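Local coordinates for protein cyclase (Uncultured organism, PDB 5IBZ) that is of unestablished function but belongs to the putative cyclase family, may have arylformamidase activity, and binds acetylphosphate in the crystal, at residues I164-G169 and E287-C292. Sequence-based numbering, arbitrary orientation.
Sequences IVRFKG and ELAKDC
Arg166 reaches across to Ala289 and Lys290 with its guanidinium group, bridging two helices whose nearest CA atoms, in Arg166 and Ala289, are 8.8 Å apart. The chain runs extended from CG to NE, with CG anti to the carbonyl carbon (chi1 -85°), which carries the charged end to the neighbouring helix. The tight side lies at NH1, which touches Ala289 CB at 3.4 Å. Ala289 O sits over one face of the guanidinium, 4.1 Å from Arg166 CZ, and no hydrogen bond links the segments. The polar grip comes instead from Asp163, in the strand leading into helix 164-167, through a salt bridge to NH1. Ala289 is buried, its methyl also meeting Leu161 and Arg203. The looser, solvent side is at NH2, 3.9 Å from Lys290 CA; Lys290 is exposed, and its NZ stays 5.6 Å from Arg166 NH2. A leucine in place of Arg166 would probably leave the Asp163 carboxylate without this cationic partner and lose the NH1 contact with the Ala289 methyl. Helix 164-167 ends in a Schellman motif, with Gly169 as C-prime residue (phi 97°) and Gly169 N bonded to Arg166 O (3.1 Å). With 106 Å² buried, this is a thin, one-side-chain link between the short helix following strand 158-163 and helix 286-295, whose Ala289 packs on strands 158-163 and 199-203 of the cyclase fold's central mixed sheet.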
loop_
_atom_site.group_PDB
_atom_site.type_symbol
_atom_site.label_atom_id
_atom_site.label_comp_id
_atom_site.label_asym_id
_atom_site.label_seq_id
_atom_site.Cartn_x
_atom_site.Cartn_y
_atom_site.Cartn_z
ATOM N N ILE B 164 8.087 18.577 -30.888
ATOM C CA ILE B 164 7.734 19.989 -30.895
ATOM C C ILE B 164 8.891 20.830 -30.351
ATOM O O ILE B 164 9.136 21.940 -30.821
ATOM C CB ILE B 164 6.444 20.232 -30.093
ATOM C CG1 ILE B 164 5.264 19.476 -30.731
ATOM C CG2 ILE B 164 6.128 21.720 -30.036
ATOM C CD1 ILE B 164 4.857 19.988 -32.097
ATOM N N VAL B 165 9.629 20.291 -29.382
ATOM C CA VAL B 165 10.805 20.981 -28.841
ATOM C C VAL B 165 11.777 21.321 -29.983
ATOM O O VAL B 165 12.203 22.476 -30.125
ATOM C CB VAL B 165 11.499 20.131 -27.731
ATOM C CG1 VAL B 165 12.851 20.691 -27.362
ATOM C CG2 VAL B 165 10.605 20.053 -26.485
ATOM N N ARG B 166 12.117 20.349 -30.819
ATOM C CA ARG B 166 13.080 20.623 -31.893
ATOM C C ARG B 166 12.472 21.513 -32.981
ATOM O O ARG B 166 13.169 22.332 -33.575
ATOM C CB ARG B 166 13.612 19.321 -32.510
ATOM C CG ARG B 166 14.785 18.735 -31.740
ATOM C CD ARG B 166 15.382 17.501 -32.421
ATOM N NE ARG B 166 16.602 17.072 -31.731
ATOM C CZ ARG B 166 16.626 16.308 -30.638
ATOM N NH1 ARG B 166 15.485 15.841 -30.107
ATOM N NH2 ARG B 166 17.795 15.994 -30.074
ATOM N N PHE B 167 11.181 21.342 -33.249
ATOM C CA PHE B 167 10.506 22.195 -34.218
ATOM C C PHE B 167 10.601 23.677 -33.802
ATOM O O PHE B 167 10.758 24.563 -34.659
ATOM C CB PHE B 167 9.039 21.774 -34.371
ATOM C CG PHE B 167 8.239 22.697 -35.259
ATOM C CD1 PHE B 167 8.536 22.796 -36.601
ATOM C CD2 PHE B 167 7.187 23.440 -34.748
ATOM C CE1 PHE B 167 7.810 23.638 -37.418
ATOM C CE2 PHE B 167 6.468 24.301 -35.570
ATOM C CZ PHE B 167 6.778 24.374 -36.899
ATOM N N LYS B 168 10.523 23.933 -32.496
ATOM C CA LYS B 168 10.566 25.293 -31.960
ATOM C C LYS B 168 11.986 25.722 -31.561
ATOM O O LYS B 168 12.176 26.702 -30.844
ATOM C CB LYS B 168 9.618 25.414 -30.770
ATOM C CG LYS B 168 8.138 25.218 -31.118
ATOM C CD LYS B 168 7.598 26.406 -31.888
ATOM C CE LYS B 168 6.105 26.351 -32.039
ATOM N NZ LYS B 168 5.596 27.626 -32.656
ATOM N N GLY B 169 12.981 25.005 -32.066
ATOM C CA GLY B 169 14.359 25.447 -31.985
ATOM C C GLY B 169 15.162 24.871 -30.842
ATOM O O GLY B 169 16.279 25.333 -30.586
ATOM N N GLU B 287 15.589 10.231 -25.539
ATOM C CA GLU B 287 16.498 9.385 -26.333
ATOM C C GLU B 287 15.889 8.975 -27.665
ATOM O O GLU B 287 16.594 8.900 -28.680
ATOM C CB GLU B 287 16.917 8.144 -25.543
ATOM C CG GLU B 287 18.090 8.429 -24.606
ATOM C CD GLU B 287 17.794 9.531 -23.599
ATOM O OE1 GLU B 287 18.368 10.641 -23.740
ATOM O OE2 GLU B 287 16.996 9.288 -22.663
ATOM N N LEU B 288 14.591 8.687 -27.670
ATOM C CA LEU B 288 13.895 8.413 -28.916
ATOM C C LEU B 288 14.028 9.594 -29.863
ATOM O O LEU B 288 14.301 9.417 -31.057
ATOM C CB LEU B 288 12.415 8.107 -28.674
ATOM C CG LEU B 288 11.565 7.918 -29.942
ATOM C CD1 LEU B 288 11.986 6.675 -30.737
ATOM C CD2 LEU B 288 10.098 7.861 -29.606
ATOM N N ALA B 289 13.836 10.803 -29.346
ATOM C CA ALA B 289 13.861 11.978 -30.205
ATOM C C ALA B 289 15.264 12.212 -30.783
ATOM O O ALA B 289 15.404 12.588 -31.953
ATOM C CB ALA B 289 13.378 13.198 -29.456
ATOM N N LYS B 290 16.303 11.979 -29.988
ATOM C CA LYS B 290 17.664 12.087 -30.506
ATOM C C LYS B 290 17.893 11.093 -31.635
ATOM O O LYS B 290 18.501 11.429 -32.656
ATOM C CB LYS B 290 18.685 11.866 -29.391
ATOM C CG LYS B 290 20.127 12.175 -29.776
ATOM C CD LYS B 290 21.016 12.045 -28.556
ATOM C CE LYS B 290 22.485 12.251 -28.892
ATOM N NZ LYS B 290 22.701 13.411 -29.803
ATOM N N ASP B 291 17.396 9.875 -31.460
ATOM C CA ASP B 291 17.578 8.846 -32.476
ATOM C C ASP B 291 16.837 9.228 -33.755
ATOM O O ASP B 291 17.377 9.074 -34.844
ATOM C CB ASP B 291 17.116 7.481 -31.957
ATOM C CG ASP B 291 17.312 6.380 -32.986
ATOM O OD1 ASP B 291 18.467 5.948 -33.144
ATOM O OD2 ASP B 291 16.324 5.969 -33.633
ATOM N N CYS B 292 15.602 9.708 -33.626
ATOM C CA CYS B 292 14.825 10.112 -34.808
ATOM C C CYS B 292 15.476 11.289 -35.548
ATOM O O CYS B 292 15.413 11.367 -36.775
ATOM C CB CYS B 292 13.394 10.465 -34.417
ATOM S SG CYS B 292 12.420 9.060 -33.794
#